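Local coordinates for bumblebee peptidoglycan recognition protein SA (Bombus, PDB 5XZ4) that binds bacterial peptidoglycan, preferring the Dap type to the Lys type, and probably serves in innate immune recognition, at residues A[22-27]-A[88-93]; A[28-33]-A[136-141]; A[34-39]-A[153-158]; A[142-147]-A[168-173]. One frame throughout, in Å; residues are numbered along the deposited sequence.

From the N terminus, residues 22 to 39 form one unbroken run that opens interactions 1, 2 and 3 in turn. Interaction 1 closes when the loop 88-93 returns to 22-27. Interaction 2 closes after helix 118-134, when 136-141 reaches the start of strand 31-38. Interaction 3 closes at the entry to helix 157-163. These three cross one another along the chain. Interaction 4 opens after interactions 1 and 2 have closed, crosses interaction 3, and brings the C terminus back to strand 141-145. Interactions 2, 3 and 4 meet on the neighbouring strands 31-38 and 141-145, while interaction 1 joins two loops and touches interaction 2 through Trp-88 and Asn-89.

Interaction 1: residues A[22-27]-A[88-93]; sequences KSINYL and WNREGA. With SO4 (sulfate ion), chain D.
Glu-91 lies against Asn-25, its carboxylate carbon CD 3.6 Å from Asn-25 CB. The extended chain (chi2 -179°) carries CD away from the backbone, and each carboxylate oxygen takes a water proton: one water joins OE1 to Asn-25 OD1, another joins OE2 to the backbone O of Tyr-26. An alanine in place of Glu-91 would probably leave each of these two waters without its carboxylate acceptor and open a gap beside Asn-25 CB. Leu-27, a buried residue, sets CG and CD1 against the carbonyl of Arg-90 and CD2 against Glu-91 CA, while Ile-24 CG2 meets Glu-91 O at 3.3 Å. The backbones form a single bridge between Tyr-26 and Arg-90. Glu-91 N bonds Asn-25 O at 2.9 Å, nearly straight at hydrogen (175°), and Leu-27 N bonds Asn-89 O from above the carbonyl plane. Beyond this bridge, a sulfate, probably from the crystallisation liquor, sits in the plane of the Arg-90 guanidinium. Arg-90 NE reaches sulfate O4 at 2.9 Å and NH2 reaches O2 at 2.7 Å. Tyr-26 OH also donates to O2, which lies at the ring edge, and Ile-24 N donates to O4. Two sulfate oxygens thus take four bonds from both segments, so the loops together form a small anion site whose positive charge comes from Arg-90, and the sulfate is likely to steady the Arg-90 and Tyr-26 side chains.

Interaction 2: residues A[28-33]-A[136-141]; sequences IIPIPY and ILREDI
Ile-31 and Leu-137 form a parallel bridge with their CA atoms 4.7 Å apart. Ile-31 uses both its backbone polar atoms: its N bonds Ile-136 O at 3.0 Å, and its O accepts from Arg-138 N, with an angle of 175° at hydrogen. Just before the bridge, a cis peptide leads into Pro-30, whose CA lies 3.3 Å from Ile-136 O, a CH...O contact. After it, a type I turn from Arg-138 to Ile-141 swings the chain round a corner. In this peptidoglycan recognition fold, that corner carries the chain from the short strand 137-138 into strand 141-145, one edge of the mixed sheet, which runs parallel beside 31-38. Of the side chains, Ile-31 and Ile-136 lie side by side and point the same way, with CD1 of the former near CG2 of the latter. Leu-137 CD2 meets Ile-31 CB at 4.0 Å. The aliphatic part of Arg-138 passes the two prolines: CG approaches Pro-30 CB, and CD sits 3.8 Å from Pro-32 CA. Its guanidinium then turns to Asp-140, with NE bonding the syn lone pair of OD1 at 3.0 Å almost in the guanidinium plane, a salt bridge within the turn. In Ile-141, CG1 stands anti to the backbone N (chi1 -171°). Its CD1 comes up to two carbonyl oxygens, 3.2 Å from Ile-31 O and close to Pro-32 O.

Interaction 3: residues A[34-39]-A[153-158]; sequences VIIHHT and MSPGSK
His-38 spreads its imidazole over the peptide that joins Pro-155 to Gly-156. Pro-155 C lies 3.5 Å above the ring plane and Gly-156 N lies over the same face, both over the ring centre. Gly-156 CA adds an off-centre CH-pi contact, 4.1 Å from the centroid of the His-38 ring. Chi1 of His-38 (69°) puts CG in the crowded position between backbone N and carbonyl carbon, beside Pro-155 O. Pro-155 O is near ND1 but badly angled; the hydrogen bond of ND1 is with Phe-111 N. An alanine at His-38 would probably leave Phe-111 N without this acceptor and uncover the Pro-155 to Gly-156 peptide. Beside the ring, near CD2, Ser-154 turns OG anti to its backbone N (chi1 -177°), where it bonds two consecutive strand residues: it accepts from His-38 N at 3.1 Å and pairs with His-37 ND1 at 2.9 Å. His-37 NE2 is held in turn by Thr-95. Pro-155, preceded by a cis peptide, rests CB 3.5 Å from Ile-36 O and touches Ile-36 CG2. Gly-156 is the N-cap of helix 157-163, and its positive phi (92°) suits glycine, since a side chain would crowd both the preceding carbonyl and the His-38 ring. In amidase-active relatives two histidines and a cysteine bind zinc; His-37 probably matches the first histidine, while Ala-146 and Ser-154 probably replace the second and the cysteine. Here Ser-154 is bonded to His-37 directly, which is consistent with a receptor that recognises peptidoglycan without cleaving it.

Interaction 4: residues A[142-147]-A[168-173]; sequences RVIGAK and EWVPTP
Val-143 joins Trp-169 in a single backbone bridge, their CA atoms 4.5 Å apart. Two hydrogen bonds make it: Val-143 N to Glu-168 O, straight at hydrogen (174°) although the donor stands above the carbonyl plane, and Val-170 N to Val-143 O at 3.1 Å. That same oxygen also receives a CH...O contact from Trp-169 CA at 3.3 Å. Trp-169 brings CD1 3.3 Å from Val-143 O, and its NE1 goes to Gln-148 OE1, which also bonds Gly-145 N at the ring edge. Apolar packing flanks the bridge. Val-143 CG2 runs beside Glu-168 CB, both side chains pointing the same way, before the glutamate turns off to its salt-bridge partner Lys-132. Ile-144 CG2, anti to its own carbonyl carbon, presses on Val-170 CG2 at 3.5 Å, tighter than usual for two methyls, and also nears Pro-173 CD. The charged contact lies at the chain end. Arg-142 is extended from CG to NE, laying its methylenes past Val-170, and NH2 makes a salt bridge with the terminal carboxylate, 3.2 Å from Pro-173 OXT. The other oxygen of that carboxylate bonds Tyr-33 OH. In this way the last residues border strand 141-145 at one edge of the sheet, and the terminal negative charge is probably offset by Arg-142, with OXT facing Arg-142 and O bonded to Tyr-33 OH, both residues of the sheet.

Interaction 1: residues A[22-27]-A[88-93]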
# COMPACT_ATOMS: atom_id res chain seq x y z
N LYS A 22 8.53 -2.24 15.75
CA LYS A 22 9.18 -1.24 16.61
C LYS A 22 8.37 0.06 16.49
O LYS A 22 7.59 0.22 15.56
CB LYS A 22 10.66 -1.03 16.22
CG LYS A 22 11.51 -2.29 16.06
CD LYS A 22 11.92 -2.89 17.38
CE LYS A 22 12.73 -4.15 17.18
NZ LYS A 22 13.27 -4.61 18.49
N SER A 23 8.57 0.95 17.46
CA SER A 23 7.86 2.24 17.48
C SER A 23 8.23 3.10 16.27
O SER A 23 9.40 3.16 15.85
CB SER A 23 8.19 2.99 18.78
OG SER A 23 7.33 4.11 18.97
N ILE A 24 7.21 3.72 15.68
CA ILE A 24 7.35 4.56 14.48
C ILE A 24 6.64 5.88 14.73
O ILE A 24 5.54 5.92 15.31
CB ILE A 24 6.76 3.84 13.23
CG1 ILE A 24 7.53 2.55 12.96
CG2 ILE A 24 6.78 4.74 11.98
CD1 ILE A 24 6.82 1.61 12.01
N ASN A 25 7.25 6.97 14.26
CA ASN A 25 6.66 8.29 14.39
C ASN A 25 5.31 8.44 13.65
O ASN A 25 5.04 7.74 12.69
CB ASN A 25 7.67 9.35 13.94
CG ASN A 25 8.84 9.50 14.90
OD1 ASN A 25 9.86 10.09 14.55
ND2 ASN A 25 8.70 9.00 16.13
N TYR A 26 4.47 9.35 14.16
CA TYR A 26 3.10 9.48 13.70
C TYR A 26 2.91 10.52 12.59
O TYR A 26 3.52 11.60 12.66
CB TYR A 26 2.20 9.88 14.86
CG TYR A 26 2.10 8.88 16.01
CD1 TYR A 26 2.63 7.57 15.90
CD2 TYR A 26 1.44 9.22 17.20
CE1 TYR A 26 2.55 6.66 16.95
CE2 TYR A 26 1.34 8.31 18.24
CZ TYR A 26 1.89 7.04 18.11
OH TYR A 26 1.79 6.13 19.15
N LEU A 27 2.08 10.18 11.59
CA LEU A 27 1.65 11.09 10.51
C LEU A 27 0.74 12.18 11.04
O LEU A 27 -0.01 11.97 12.00
CB LEU A 27 0.84 10.35 9.44
CG LEU A 27 1.64 9.31 8.64
CD1 LEU A 27 0.71 8.51 7.75
CD2 LEU A 27 2.76 9.95 7.83
N TRP A 88 -2.87 3.45 8.96
CA TRP A 88 -3.24 4.82 8.59
C TRP A 88 -2.39 5.89 9.22
O TRP A 88 -2.36 7.01 8.72
CB TRP A 88 -4.68 5.10 9.03
CG TRP A 88 -5.76 4.41 8.29
CD1 TRP A 88 -6.73 3.56 8.82
CD2 TRP A 88 -6.12 4.60 6.90
NE1 TRP A 88 -7.62 3.19 7.83
CE2 TRP A 88 -7.27 3.80 6.65
CE3 TRP A 88 -5.55 5.33 5.82
CZ2 TRP A 88 -7.89 3.74 5.39
CZ3 TRP A 88 -6.16 5.26 4.56
CH2 TRP A 88 -7.32 4.45 4.37
N ASN A 89 -1.70 5.60 10.32
CA ASN A 89 -1.23 6.66 11.22
C ASN A 89 0.28 6.80 11.38
O ASN A 89 0.75 7.68 12.12
CB ASN A 89 -1.92 6.52 12.58
CG ASN A 89 -3.38 6.96 12.54
OD1 ASN A 89 -3.69 8.15 12.65
ND2 ASN A 89 -4.27 6.00 12.35
N ARG A 90 1.05 5.93 10.73
CA ARG A 90 2.50 5.87 10.97
C ARG A 90 3.33 6.19 9.74
O ARG A 90 2.95 5.83 8.61
CB ARG A 90 2.88 4.50 11.57
CG ARG A 90 2.44 4.39 13.02
CD ARG A 90 2.49 2.98 13.57
NE ARG A 90 2.20 2.96 15.02
CZ ARG A 90 0.99 2.84 15.56
NH1 ARG A 90 -0.10 2.74 14.80
NH2 ARG A 90 0.86 2.82 16.88
N GLU A 91 4.47 6.85 9.96
CA GLU A 91 5.40 7.21 8.89
C GLU A 91 5.84 5.95 8.13
O GLU A 91 6.07 4.89 8.72
CB GLU A 91 6.61 7.97 9.45
CG GLU A 91 6.27 9.41 9.86
CD GLU A 91 7.47 10.18 10.41
OE1 GLU A 91 8.60 9.65 10.37
OE2 GLU A 91 7.27 11.34 10.86
N GLY A 92 5.92 6.08 6.83
CA GLY A 92 6.23 4.93 5.98
C GLY A 92 7.71 4.62 5.82
O GLY A 92 8.57 5.42 6.22
N ALA A 93 7.97 3.46 5.20
CA ALA A 93 9.30 3.20 4.59
C ALA A 93 9.03 2.60 3.22
O ALA A 93 9.43 1.47 2.89
CB ALA A 93 10.16 2.27 5.46
S SO4 D . 4.18 3.16 18.42
O1 SO4 D . 4.53 1.83 18.98
O2 SO4 D . 2.78 3.48 18.73
O3 SO4 D . 4.99 4.20 19.09
O4 SO4 D . 4.39 3.19 16.94
O HOH W 1 10.88 10.37 11.64
O HOH W 2 5.07 12.89 10.62
O HOH W 3 -1.00 9.71 13.00

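Interaction 2: residues A[28-33]-A[136-141]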
# COMPACT_ATOMS: atom_id res chain seq x y z
N ILE A 28 0.77 13.33 10.38
CA ILE A 28 -0.28 14.33 10.58
C ILE A 28 -1.52 13.93 9.75
O ILE A 28 -1.40 13.51 8.58
CB ILE A 28 0.26 15.71 10.17
CG1 ILE A 28 1.43 16.08 11.08
CG2 ILE A 28 -0.84 16.76 10.17
CD1 ILE A 28 1.02 16.74 12.38
N ILE A 29 -2.71 14.03 10.37
CA ILE A 29 -4.01 13.57 9.79
C ILE A 29 -4.93 14.79 9.70
O ILE A 29 -5.01 15.52 10.69
CB ILE A 29 -4.67 12.41 10.62
CG1 ILE A 29 -4.29 11.01 10.07
CG2 ILE A 29 -6.18 12.30 10.45
CD1 ILE A 29 -2.86 10.55 10.12
N PRO A 30 -5.63 15.04 8.58
CA PRO A 30 -5.72 14.14 7.41
C PRO A 30 -4.53 14.22 6.46
O PRO A 30 -3.84 15.23 6.37
CB PRO A 30 -7.02 14.59 6.72
CG PRO A 30 -7.17 16.03 7.11
CD PRO A 30 -6.62 16.14 8.51
N ILE A 31 -4.36 13.13 5.71
CA ILE A 31 -3.18 12.89 4.88
C ILE A 31 -3.40 13.37 3.43
O ILE A 31 -4.47 13.12 2.86
CB ILE A 31 -2.88 11.37 4.90
CG1 ILE A 31 -2.59 10.90 6.33
CG2 ILE A 31 -1.74 10.99 3.95
CD1 ILE A 31 -2.86 9.42 6.53
N PRO A 32 -2.38 14.01 2.80
CA PRO A 32 -2.57 14.59 1.46
C PRO A 32 -2.33 13.69 0.25
O PRO A 32 -2.86 13.95 -0.83
CB PRO A 32 -1.60 15.78 1.45
CG PRO A 32 -0.50 15.33 2.38
CD PRO A 32 -1.20 14.59 3.47
N TYR A 33 -1.55 12.61 0.43
CA TYR A 33 -1.16 11.71 -0.69
C TYR A 33 -1.42 10.24 -0.39
O TYR A 33 -1.29 9.81 0.75
CB TYR A 33 0.32 11.86 -1.06
CG TYR A 33 0.69 13.21 -1.63
CD1 TYR A 33 0.58 13.45 -3.00
CD2 TYR A 33 1.18 14.22 -0.80
CE1 TYR A 33 0.89 14.72 -3.53
CE2 TYR A 33 1.53 15.47 -1.31
CZ TYR A 33 1.38 15.71 -2.67
OH TYR A 33 1.71 16.97 -3.16
N ILE A 136 -9.71 10.37 7.43
CA ILE A 136 -8.29 10.02 7.58
C ILE A 136 -7.47 10.59 6.40
O ILE A 136 -6.34 11.04 6.58
CB ILE A 136 -8.11 8.49 7.66
CG1 ILE A 136 -8.90 7.89 8.85
CG2 ILE A 136 -6.62 8.12 7.74
CD1 ILE A 136 -9.14 6.40 8.74
N LEU A 137 -8.05 10.52 5.20
CA LEU A 137 -7.44 11.10 3.99
C LEU A 137 -8.14 12.41 3.69
O LEU A 137 -9.33 12.52 3.93
CB LEU A 137 -7.60 10.15 2.79
CG LEU A 137 -6.93 8.77 2.94
CD1 LEU A 137 -7.22 7.94 1.70
CD2 LEU A 137 -5.42 8.89 3.15
N ARG A 138 -7.40 13.37 3.17
CA ARG A 138 -8.03 14.67 2.77
C ARG A 138 -9.08 14.42 1.68
O ARG A 138 -8.96 13.49 0.87
CB ARG A 138 -6.96 15.61 2.24
CG ARG A 138 -6.05 16.18 3.32
CD ARG A 138 -5.05 17.17 2.76
NE ARG A 138 -5.69 18.34 2.18
CZ ARG A 138 -5.75 19.55 2.74
NH1 ARG A 138 -6.37 20.53 2.09
NH2 ARG A 138 -5.21 19.81 3.93
N GLU A 139 -10.11 15.27 1.66
CA GLU A 139 -11.16 15.20 0.63
C GLU A 139 -10.59 15.33 -0.79
O GLU A 139 -11.09 14.72 -1.74
CB GLU A 139 -12.24 16.28 0.88
CG GLU A 139 -12.93 16.20 2.23
CD GLU A 139 -14.09 15.22 2.26
OE1 GLU A 139 -14.99 15.32 1.40
OE2 GLU A 139 -14.10 14.36 3.16
N ASP A 140 -9.52 16.12 -0.90
CA ASP A 140 -8.81 16.35 -2.15
C ASP A 140 -7.57 15.47 -2.29
O ASP A 140 -6.58 15.87 -2.91
CB ASP A 140 -8.46 17.85 -2.30
CG ASP A 140 -7.57 18.39 -1.17
OD1 ASP A 140 -7.20 17.62 -0.25
OD2 ASP A 140 -7.24 19.60 -1.21
N ILE A 141 -7.63 14.26 -1.73
CA ILE A 141 -6.50 13.30 -1.76
C ILE A 141 -5.91 13.16 -3.17
O ILE A 141 -6.64 12.98 -4.14
CB ILE A 141 -6.91 11.92 -1.16
CG1 ILE A 141 -5.72 10.97 -0.98
CG2 ILE A 141 -7.94 11.19 -2.01
CD1 ILE A 141 -4.86 11.36 0.18
O HOH W 4 -4.08 16.51 -1.13

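Interaction 3: residues A[34-39]-A[153-158]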
# COMPACT_ATOMS: atom_id res chain seq x y z
N VAL A 34 -1.75 9.50 -1.44
CA VAL A 34 -1.67 8.03 -1.43
C VAL A 34 -0.66 7.67 -2.52
O VAL A 34 -0.81 8.13 -3.67
CB VAL A 34 -3.04 7.40 -1.70
CG1 VAL A 34 -2.93 5.89 -1.90
CG2 VAL A 34 -4.01 7.68 -0.56
N ILE A 35 0.31 6.80 -2.18
CA ILE A 35 1.29 6.34 -3.17
C ILE A 35 0.97 4.88 -3.50
O ILE A 35 0.88 4.02 -2.59
CB ILE A 35 2.75 6.41 -2.68
CG1 ILE A 35 3.08 7.68 -1.92
CG2 ILE A 35 3.71 6.17 -3.84
CD1 ILE A 35 2.99 8.96 -2.72
N ILE A 36 0.81 4.57 -4.78
CA ILE A 36 0.56 3.21 -5.25
C ILE A 36 1.87 2.52 -5.65
O ILE A 36 2.69 3.08 -6.42
CB ILE A 36 -0.45 3.18 -6.42
CG1 ILE A 36 -1.77 3.92 -6.05
CG2 ILE A 36 -0.72 1.74 -6.89
CD1 ILE A 36 -2.54 3.32 -4.87
N HIS A 37 2.07 1.33 -5.07
CA HIS A 37 3.28 0.52 -5.32
C HIS A 37 2.88 -0.88 -5.78
O HIS A 37 1.75 -1.30 -5.54
CB HIS A 37 4.08 0.33 -4.01
CG HIS A 37 4.95 1.49 -3.65
ND1 HIS A 37 6.25 1.60 -4.10
CD2 HIS A 37 4.73 2.58 -2.87
CE1 HIS A 37 6.79 2.70 -3.61
NE2 HIS A 37 5.89 3.32 -2.87
N HIS A 38 3.83 -1.60 -6.38
CA HIS A 38 3.75 -3.06 -6.42
C HIS A 38 4.86 -3.65 -5.58
O HIS A 38 5.88 -3.01 -5.37
CB HIS A 38 3.70 -3.62 -7.85
CG HIS A 38 4.97 -3.49 -8.66
ND1 HIS A 38 5.10 -4.08 -9.90
CD2 HIS A 38 6.14 -2.84 -8.43
CE1 HIS A 38 6.30 -3.81 -10.40
NE2 HIS A 38 6.94 -3.04 -9.53
N THR A 39 4.66 -4.87 -5.07
CA THR A 39 5.69 -5.49 -4.20
C THR A 39 6.83 -6.17 -4.94
O THR A 39 7.89 -6.41 -4.32
CB THR A 39 5.08 -6.51 -3.25
OG1 THR A 39 4.50 -7.56 -4.03
CG2 THR A 39 4.00 -5.84 -2.32
N MET A 153 10.58 1.51 -10.91
CA MET A 153 9.55 1.04 -11.85
C MET A 153 8.18 0.79 -11.18
O MET A 153 7.16 0.69 -11.87
CB MET A 153 10.03 -0.15 -12.70
CG MET A 153 11.10 0.24 -13.73
SD MET A 153 10.62 1.47 -14.97
CE MET A 153 9.78 0.45 -16.17
N SER A 154 8.16 0.77 -9.85
CA SER A 154 6.91 0.60 -9.06
C SER A 154 5.89 1.72 -9.43
O SER A 154 6.29 2.91 -9.49
CB SER A 154 7.28 0.63 -7.58
OG SER A 154 6.13 0.40 -6.77
N PRO A 155 4.61 1.41 -9.68
CA PRO A 155 3.90 0.17 -9.36
C PRO A 155 3.81 -0.80 -10.54
O PRO A 155 2.92 -1.67 -10.55
CB PRO A 155 2.50 0.70 -9.01
CG PRO A 155 2.31 1.83 -10.00
CD PRO A 155 3.66 2.50 -10.00
N GLY A 156 4.69 -0.63 -11.52
CA GLY A 156 4.67 -1.39 -12.76
C GLY A 156 3.86 -0.67 -13.82
O GLY A 156 2.83 -0.06 -13.51
N SER A 157 4.32 -0.72 -15.06
CA SER A 157 3.69 0.05 -16.13
C SER A 157 2.20 -0.22 -16.30
O SER A 157 1.43 0.70 -16.54
CB SER A 157 4.44 -0.16 -17.44
OG SER A 157 5.73 0.40 -17.35
N LYS A 158 1.80 -1.49 -16.16
CA LYS A 158 0.40 -1.84 -16.36
C LYS A 158 -0.51 -1.30 -15.24
O LYS A 158 -1.55 -0.73 -15.53
CB LYS A 158 0.24 -3.34 -16.56
CG LYS A 158 -1.12 -3.74 -17.10
CD LYS A 158 -1.23 -3.58 -18.61
CE LYS A 158 -2.60 -4.02 -19.11
NZ LYS A 158 -2.85 -3.52 -20.48

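Interaction 4: residues A[142-147]-A[168-173]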
# COMPACT_ATOMS: atom_id res chain seq x y z
N ARG A 142 -4.58 13.20 -3.27
CA ARG A 142 -3.87 13.02 -4.53
C ARG A 142 -3.28 11.61 -4.58
O ARG A 142 -2.43 11.27 -3.74
CB ARG A 142 -2.77 14.08 -4.67
CG ARG A 142 -3.33 15.49 -4.87
CD ARG A 142 -2.27 16.55 -4.68
NE ARG A 142 -2.82 17.90 -4.65
CZ ARG A 142 -2.11 19.01 -4.46
NH1 ARG A 142 -2.72 20.19 -4.45
NH2 ARG A 142 -0.79 18.96 -4.28
N VAL A 143 -3.73 10.81 -5.53
CA VAL A 143 -3.23 9.43 -5.69
C VAL A 143 -2.17 9.48 -6.79
O VAL A 143 -2.42 10.02 -7.88
CB VAL A 143 -4.36 8.45 -6.05
CG1 VAL A 143 -3.78 7.07 -6.37
CG2 VAL A 143 -5.38 8.35 -4.93
N ILE A 144 -0.99 8.93 -6.50
CA ILE A 144 0.11 8.90 -7.49
C ILE A 144 0.80 7.54 -7.47
O ILE A 144 0.82 6.87 -6.43
CB ILE A 144 1.14 10.04 -7.30
CG1 ILE A 144 1.72 10.05 -5.89
CG2 ILE A 144 0.52 11.40 -7.62
CD1 ILE A 144 2.89 10.99 -5.71
N GLY A 145 1.36 7.13 -8.62
CA GLY A 145 2.23 5.93 -8.64
C GLY A 145 3.60 6.31 -8.12
O GLY A 145 4.05 7.44 -8.35
N ALA A 146 4.28 5.37 -7.46
CA ALA A 146 5.63 5.65 -6.93
C ALA A 146 6.62 6.23 -7.97
O ALA A 146 7.37 7.18 -7.66
CB ALA A 146 6.22 4.40 -6.30
N LYS A 147 6.55 5.70 -9.19
CA LYS A 147 7.47 6.11 -10.26
C LYS A 147 7.35 7.60 -10.63
O LYS A 147 8.25 8.13 -11.25
CB LYS A 147 7.27 5.26 -11.53
CG LYS A 147 5.89 5.32 -12.18
CD LYS A 147 5.73 4.33 -13.34
CE LYS A 147 6.67 4.64 -14.49
NZ LYS A 147 6.72 3.58 -15.53
N GLU A 168 -9.13 10.51 -8.48
CA GLU A 168 -8.15 10.97 -7.50
C GLU A 168 -6.72 10.96 -8.03
O GLU A 168 -5.85 11.60 -7.44
CB GLU A 168 -8.23 10.16 -6.19
CG GLU A 168 -9.61 10.19 -5.52
CD GLU A 168 -10.53 9.07 -5.96
OE1 GLU A 168 -10.31 8.41 -6.98
OE2 GLU A 168 -11.54 8.83 -5.27
N TRP A 169 -6.48 10.20 -9.10
CA TRP A 169 -5.12 10.15 -9.69
C TRP A 169 -4.74 11.52 -10.28
O TRP A 169 -5.56 12.14 -10.95
CB TRP A 169 -5.01 9.06 -10.76
CG TRP A 169 -3.63 9.04 -11.38
CD1 TRP A 169 -2.48 8.56 -10.81
CD2 TRP A 169 -3.25 9.64 -12.63
NE1 TRP A 169 -1.41 8.79 -11.66
CE2 TRP A 169 -1.85 9.45 -12.78
CE3 TRP A 169 -3.96 10.28 -13.66
CZ2 TRP A 169 -1.14 9.89 -13.91
CZ3 TRP A 169 -3.25 10.73 -14.79
CH2 TRP A 169 -1.85 10.52 -14.91
N VAL A 170 -3.51 11.97 -10.03
CA VAL A 170 -3.01 13.24 -10.57
C VAL A 170 -1.74 13.02 -11.42
O VAL A 170 -0.85 12.26 -11.04
CB VAL A 170 -2.80 14.31 -9.47
CG1 VAL A 170 -4.13 14.68 -8.80
CG2 VAL A 170 -1.77 13.91 -8.44
N PRO A 171 -1.66 13.68 -12.57
CA PRO A 171 -0.46 13.58 -13.41
C PRO A 171 0.79 14.25 -12.82
O PRO A 171 1.91 13.85 -13.18
CB PRO A 171 -0.89 14.26 -14.71
CG PRO A 171 -2.03 15.14 -14.35
CD PRO A 171 -2.75 14.45 -13.23
N THR A 172 0.61 15.24 -11.94
CA THR A 172 1.74 15.74 -11.09
C THR A 172 1.32 15.93 -9.61
O THR A 172 0.30 16.58 -9.35
CB THR A 172 2.47 17.02 -11.61
OG1 THR A 172 1.54 18.09 -11.81
CG2 THR A 172 3.27 16.77 -12.89
N PRO A 173 2.08 15.33 -8.66
CA PRO A 173 2.10 15.42 -7.20
C PRO A 173 1.57 16.69 -6.50
O PRO A 173 2.29 17.36 -5.76
CB PRO A 173 3.59 15.25 -6.89
CG PRO A 173 4.21 14.68 -8.14
CD PRO A 173 3.08 14.34 -9.07
OXT PRO A 173 0.41 17.05 -6.58